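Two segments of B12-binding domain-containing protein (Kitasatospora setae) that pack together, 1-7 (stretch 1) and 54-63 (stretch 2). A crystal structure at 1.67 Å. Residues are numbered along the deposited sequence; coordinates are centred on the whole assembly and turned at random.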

ATOM      1  N   MET A   1     -15.633 -34.453  -0.403  1.00 32.56           N
ATOM      2  CA  MET A   1     -14.759 -33.293  -0.290  1.00 35.13           C
ATOM      3  C   MET A   1     -15.551 -31.996  -0.373  1.00 32.70           C
ATOM      4  O   MET A   1     -16.765 -32.008  -0.557  1.00 31.05           O
ATOM      5  N   SER A   2     -14.845 -30.878  -0.232  1.00 27.72           N
ATOM      6  CA  SER A   2     -15.438 -29.553  -0.314  1.00 25.35           C
ATOM      7  C   SER A   2     -14.619 -28.694  -1.263  1.00 21.91           C
ATOM      8  O   SER A   2     -13.402 -28.856  -1.376  1.00 22.03           O
ATOM      9  N   ARG A   3     -15.297 -27.778  -1.954  1.00 21.03           N
ATOM     10  CA  ARG A   3     -14.617 -26.825  -2.823  1.00 17.96           C
ATOM     11  C   ARG A   3     -14.845 -25.386  -2.368  1.00 18.79           C
ATOM     12  O   ARG A   3     -14.620 -24.448  -3.139  1.00 19.33           O
ATOM     13  N   LEU A   4     -15.253 -25.200  -1.114  1.00 17.15           N
ATOM     14  CA  LEU A   4     -15.597 -23.890  -0.578  1.00 15.09           C
ATOM     15  C   LEU A   4     -14.377 -23.237   0.062  1.00 16.09           C
ATOM     16  O   LEU A   4     -13.759 -23.812   0.966  1.00 13.25           O
ATOM     17  N   VAL A   5     -14.046 -22.033  -0.402  1.00 12.69           N
ATOM     18  CA  VAL A   5     -12.979 -21.209   0.155  1.00 13.24           C
ATOM     19  C   VAL A   5     -13.609 -19.951   0.744  1.00 14.71           C
ATOM     20  O   VAL A   5     -14.391 -19.269   0.070  1.00 15.42           O
ATOM     21  N   LEU A   6     -13.270 -19.645   1.989  1.00 12.36           N
ATOM     22  CA  LEU A   6     -13.662 -18.391   2.620  1.00 12.02           C
ATOM     23  C   LEU A   6     -12.505 -17.405   2.543  1.00 11.95           C
ATOM     24  O   LEU A   6     -11.362 -17.770   2.833  1.00 11.46           O
ATOM     25  N   LEU A   7     -12.807 -16.165   2.158  1.00 12.23           N
ATOM     26  CA  LEU A   7     -11.843 -15.070   2.180  1.00 11.19           C
ATOM     27  C   LEU A   7     -12.350 -14.006   3.143  1.00 13.14           C
ATOM     28  O   LEU A   7     -13.500 -13.570   3.037  1.00 13.91           O
ATOM     29  N   GLU A  54     -21.979 -16.170  13.071  1.00 27.69           N
ATOM     30  CA  GLU A  54     -23.024 -16.558  12.130  1.00 31.64           C
ATOM     31  C   GLU A  54     -22.449 -17.393  10.994  1.00 29.94           C
ATOM     32  O   GLU A  54     -22.992 -18.451  10.657  1.00 30.99           O
ATOM     33  N   TYR A  55     -21.333 -16.950  10.405  1.00 26.29           N
ATOM     34  CA  TYR A  55     -20.835 -17.616   9.204  1.00 24.34           C
ATOM     35  C   TYR A  55     -20.438 -19.060   9.488  1.00 25.25           C
ATOM     36  O   TYR A  55     -20.858 -19.981   8.780  1.00 26.72           O
ATOM     37  N   PHE A  56     -19.608 -19.280  10.512  1.00 26.13           N
ATOM     38  CA  PHE A  56     -19.054 -20.612  10.731  1.00 22.87           C
ATOM     39  C   PHE A  56     -20.063 -21.596  11.309  1.00 26.49           C
ATOM     40  O   PHE A  56     -19.836 -22.808  11.245  1.00 29.07           O
ATOM     41  N   ALA A  57     -21.169 -21.114  11.865  1.00 29.65           N
ATOM     42  CA  ALA A  57     -22.211 -22.045  12.272  1.00 28.65           C
ATOM     43  C   ALA A  57     -22.943 -22.621  11.065  1.00 29.05           C
ATOM     44  O   ALA A  57     -23.404 -23.766  11.105  1.00 31.03           O
ATOM     45  N   GLU A  58     -23.030 -21.850   9.983  1.00 29.45           N
ATOM     46  CA  GLU A  58     -23.757 -22.229   8.780  1.00 30.49           C
ATOM     47  C   GLU A  58     -22.867 -22.807   7.687  1.00 27.08           C
ATOM     48  O   GLU A  58     -23.351 -23.582   6.856  1.00 27.85           O
ATOM     49  N   ARG A  59     -21.585 -22.450   7.659  1.00 25.73           N
ATOM     50  CA  ARG A  59     -20.696 -22.804   6.561  1.00 22.44           C
ATOM     51  C   ARG A  59     -19.418 -23.426   7.104  1.00 20.06           C
ATOM     52  O   ARG A  59     -18.924 -23.047   8.168  1.00 21.33           O
ATOM     53  N   SER A  60     -18.880 -24.377   6.346  1.00 17.73           N
ATOM     54  CA  SER A  60     -17.655 -25.084   6.713  1.00 17.61           C
ATOM     55  C   SER A  60     -16.698 -25.039   5.531  1.00 17.55           C
ATOM     56  O   SER A  60     -16.528 -26.032   4.812  1.00 19.01           O
ATOM     57  N   PRO A  61     -16.056 -23.898   5.295  1.00 15.50           N
ATOM     58  CA  PRO A  61     -15.069 -23.827   4.214  1.00 14.34           C
ATOM     59  C   PRO A  61     -13.894 -24.747   4.509  1.00 13.65           C
ATOM     60  O   PRO A  61     -13.560 -25.005   5.665  1.00 15.90           O
ATOM     61  N   MET A  62     -13.271 -25.256   3.448  1.00 13.21           N
ATOM     62  CA  MET A  62     -12.115 -26.123   3.632  1.00 13.16           C
ATOM     63  C   MET A  62     -10.800 -25.357   3.655  1.00 13.01           C
ATOM     64  O   MET A  62      -9.762 -25.955   3.943  1.00 14.33           O
ATOM     65  N   LEU A  63     -10.834 -24.054   3.389  1.00 12.98           N
ATOM     66  CA  LEU A  63      -9.661 -23.192   3.436  1.00 12.08           C
ATOM     67  C   LEU A  63     -10.137 -21.783   3.760  1.00 13.49           C
ATOM     68  O   LEU A  63     -11.166 -21.341   3.239  1.00 12.00           O
TER

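The apolar centre of the contact is built around Leu6, whose CA-to-CB bond points toward the second stretch and whose side chain adopts chi1 t, chi2 p. Its CD2 lies 3.7 Å from CE2 of Tyr55 and 3.5 Å from CZ of Phe56, so one methyl touches both aromatic rings at the end of the helix. CD1 of Leu6 sits over one face of the Tyr55 ring, 4.2 Å from the ring centroid, in a CH-pi contact. Tyr55 (chi1 t) points toward the strand, whereas Phe56 (chi1 m) leaves its backbone sideways and only its ring end comes nearer. Pro61, with a C-gamma endo pucker, places CG 3.7 Å from Leu6 CB and CB 3.9 Å from Leu4 CG, and so serves both leucines.

Leu4 repeats the t, p rotamer of Leu6, but its CA-to-CB bond points sideways. Its CD2 reaches to 3.9 Å from Tyr55 OH and lies over one face of the Arg59 guanidinium, 3.9 Å from Arg59 NE; both of these polar atoms are hydrogen-bonded elsewhere in the structure. Met62 points toward the first stretch in a p, p, t conformation that carries its CE to 3.6 Å from CG2 of Val5 (chi1 t). Beyond it, Val5 CG1 and Leu63 CD2 are more loosely apposed at 4.5 Å.

Two hydrogen bonds join the two backbones, Met62 N to Leu4 O at 2.9 Å and Leu6 N to Leu63 O at 3.0 Å.

At the polar edge, Ser2 (chi1 t) points toward the second stretch; its OG accepts a hydrogen bond from Leu4 N (3.1 Å) and lies 3.6 Å from Met62 CG. Ser2 OG and Ser60 O are 4.2 Å apart, a gap bridged by a water 2.9 Å from Ser2 OG that donates to Ser60 O at 2.8 Å.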

ATOM      1  CB  MET A   1     -13.687 -33.319  -1.382  1.00 35.53           C
ATOM      2  CG  MET A   1     -14.239 -33.379  -2.797  1.00 32.17           C
ATOM      3  SD  MET A   1     -14.465 -31.761  -3.568  1.00 44.22           S
ATOM      4  CE  MET A   1     -15.160 -32.234  -5.151  1.00 43.25           C
ATOM      5  CB  SER A   2     -15.512 -28.881   1.060  1.00 23.14           C
ATOM      6  OG  SER A   2     -15.712 -27.484   0.927  1.00 26.12           O
ATOM      7  CB  ARG A   3     -15.051 -27.026  -4.278  1.00 21.82           C
ATOM      8  CG  ARG A   3     -14.645 -28.394  -4.833  1.00 25.96           C
ATOM      9  CD  ARG A   3     -14.894 -28.531  -6.332  1.00 33.86           C
ATOM     10  NE  ARG A   3     -13.948 -27.750  -7.135  1.00 39.64           N
ATOM     11  CZ  ARG A   3     -12.720 -28.152  -7.457  1.00 36.56           C
ATOM     12  NH1 ARG A   3     -12.273 -29.329  -7.040  1.00 40.42           N
ATOM     13  NH2 ARG A   3     -11.933 -27.375  -8.195  1.00 29.55           N
ATOM     14  CB  LEU A   4     -16.724 -24.014   0.444  1.00 15.61           C
ATOM     15  CG  LEU A   4     -17.089 -22.734   1.198  1.00 17.74           C
ATOM     16  CD1 LEU A   4     -17.550 -21.648   0.230  1.00 17.35           C
ATOM     17  CD2 LEU A   4     -18.158 -23.021   2.252  1.00 19.00           C
ATOM     18  CB  VAL A   5     -11.934 -20.820  -0.912  1.00 15.12           C
ATOM     19  CG1 VAL A   5     -10.869 -19.934  -0.302  1.00 14.01           C
ATOM     20  CG2 VAL A   5     -11.304 -22.049  -1.552  1.00 15.44           C
ATOM     21  CB  LEU A   6     -14.050 -18.605   4.081  1.00 12.23           C
ATOM     22  CG  LEU A   6     -14.172 -17.315   4.893  1.00 12.69           C
ATOM     23  CD1 LEU A   6     -15.354 -16.446   4.406  1.00 12.29           C
ATOM     24  CD2 LEU A   6     -14.274 -17.645   6.373  1.00 14.09           C
ATOM     25  CB  LEU A   7     -11.636 -14.480   0.780  1.00 12.22           C
ATOM     26  CG  LEU A   7     -11.158 -15.465  -0.293  1.00 12.67           C
ATOM     27  CD1 LEU A   7     -11.177 -14.815  -1.674  1.00 11.86           C
ATOM     28  CD2 LEU A   7      -9.739 -15.955   0.055  1.00 12.62           C
ATOM     29  CB  GLU A  54     -23.738 -15.319  11.584  1.00 29.92           C
ATOM     30  CG  GLU A  54     -24.450 -14.487  12.637  1.00 36.98           C
ATOM     31  CD  GLU A  54     -24.912 -13.136  12.107  1.00 37.12           C
ATOM     32  OE1 GLU A  54     -24.276 -12.607  11.167  1.00 44.43           O
ATOM     33  OE2 GLU A  54     -25.911 -12.600  12.634  1.00 42.89           O
ATOM     34  CB  TYR A  55     -19.658 -16.849   8.594  1.00 23.93           C
ATOM     35  CG  TYR A  55     -19.171 -17.523   7.329  1.00 24.56           C
ATOM     36  CD1 TYR A  55     -19.776 -17.263   6.107  1.00 25.95           C
ATOM     37  CD2 TYR A  55     -18.142 -18.456   7.364  1.00 20.19           C
ATOM     38  CE1 TYR A  55     -19.359 -17.900   4.952  1.00 24.59           C
ATOM     39  CE2 TYR A  55     -17.721 -19.097   6.218  1.00 22.52           C
ATOM     40  CZ  TYR A  55     -18.329 -18.819   5.017  1.00 21.79           C
ATOM     41  OH  TYR A  55     -17.903 -19.458   3.874  1.00 22.63           O
ATOM     42  CB  PHE A  56     -17.818 -20.525  11.619  1.00 25.68           C
ATOM     43  CG  PHE A  56     -16.600 -20.066  10.883  1.00 26.08           C
ATOM     44  CD1 PHE A  56     -15.970 -20.911   9.982  1.00 23.36           C
ATOM     45  CD2 PHE A  56     -16.099 -18.791  11.062  1.00 22.67           C
ATOM     46  CE1 PHE A  56     -14.858 -20.497   9.287  1.00 21.56           C
ATOM     47  CE2 PHE A  56     -14.984 -18.377  10.370  1.00 24.40           C
ATOM     48  CZ  PHE A  56     -14.365 -19.231   9.483  1.00 19.54           C
ATOM     49  CB  ALA A  57     -23.189 -21.354  13.214  1.00 31.94           C
ATOM     50  CB  GLU A  58     -24.496 -21.006   8.227  1.00 35.00           C
ATOM     51  CG  GLU A  58     -25.250 -20.216   9.298  1.00 37.50           C
ATOM     52  CD  GLU A  58     -25.447 -18.757   8.922  1.00 38.77           C
ATOM     53  OE1 GLU A  58     -25.064 -18.377   7.794  1.00 41.73           O
ATOM     54  OE2 GLU A  58     -25.977 -17.984   9.756  1.00 38.60           O
ATOM     55  CB  ARG A  59     -20.339 -21.575   5.705  1.00 22.80           C
ATOM     56  CG  ARG A  59     -21.543 -20.893   5.083  1.00 24.77           C
ATOM     57  CD  ARG A  59     -22.231 -21.804   4.084  1.00 26.58           C
ATOM     58  NE  ARG A  59     -21.773 -21.576   2.717  1.00 25.98           N
ATOM     59  CZ  ARG A  59     -22.042 -22.382   1.696  1.00 23.49           C
ATOM     60  NH1 ARG A  59     -22.756 -23.480   1.889  1.00 26.42           N
ATOM     61  NH2 ARG A  59     -21.595 -22.090   0.482  1.00 25.59           N
ATOM     62  CB  SER A  60     -17.948 -26.525   7.139  1.00 23.18           C
ATOM     63  OG  SER A  60     -18.833 -26.558   8.247  1.00 21.61           O
ATOM     64  CB  PRO A  61     -14.638 -22.356   4.221  1.00 14.60           C
ATOM     65  CG  PRO A  61     -14.894 -21.901   5.624  1.00 13.47           C
ATOM     66  CD  PRO A  61     -16.141 -22.636   6.053  1.00 17.75           C
ATOM     67  CB  MET A  62     -12.075 -27.212   2.548  1.00 17.04           C
ATOM     68  CG  MET A  62     -12.200 -26.716   1.128  1.00 19.64           C
ATOM     69  SD  MET A  62     -10.606 -26.262   0.410  1.00 18.10           S
ATOM     70  CE  MET A  62     -11.140 -25.573  -1.154  1.00 14.54           C
ATOM     71  CB  LEU A  63      -8.908 -23.216   2.102  1.00 12.52           C
ATOM     72  CG  LEU A  63      -7.703 -22.290   1.907  1.00 11.55           C
ATOM     73  CD1 LEU A  63      -6.577 -22.612   2.900  1.00 12.64           C
ATOM     74  CD2 LEU A  63      -7.202 -22.395   0.465  1.00 13.05           C
TER
HETATM   75  O   HOH W   1     -18.035 -26.995   2.612  1.00 28.60           O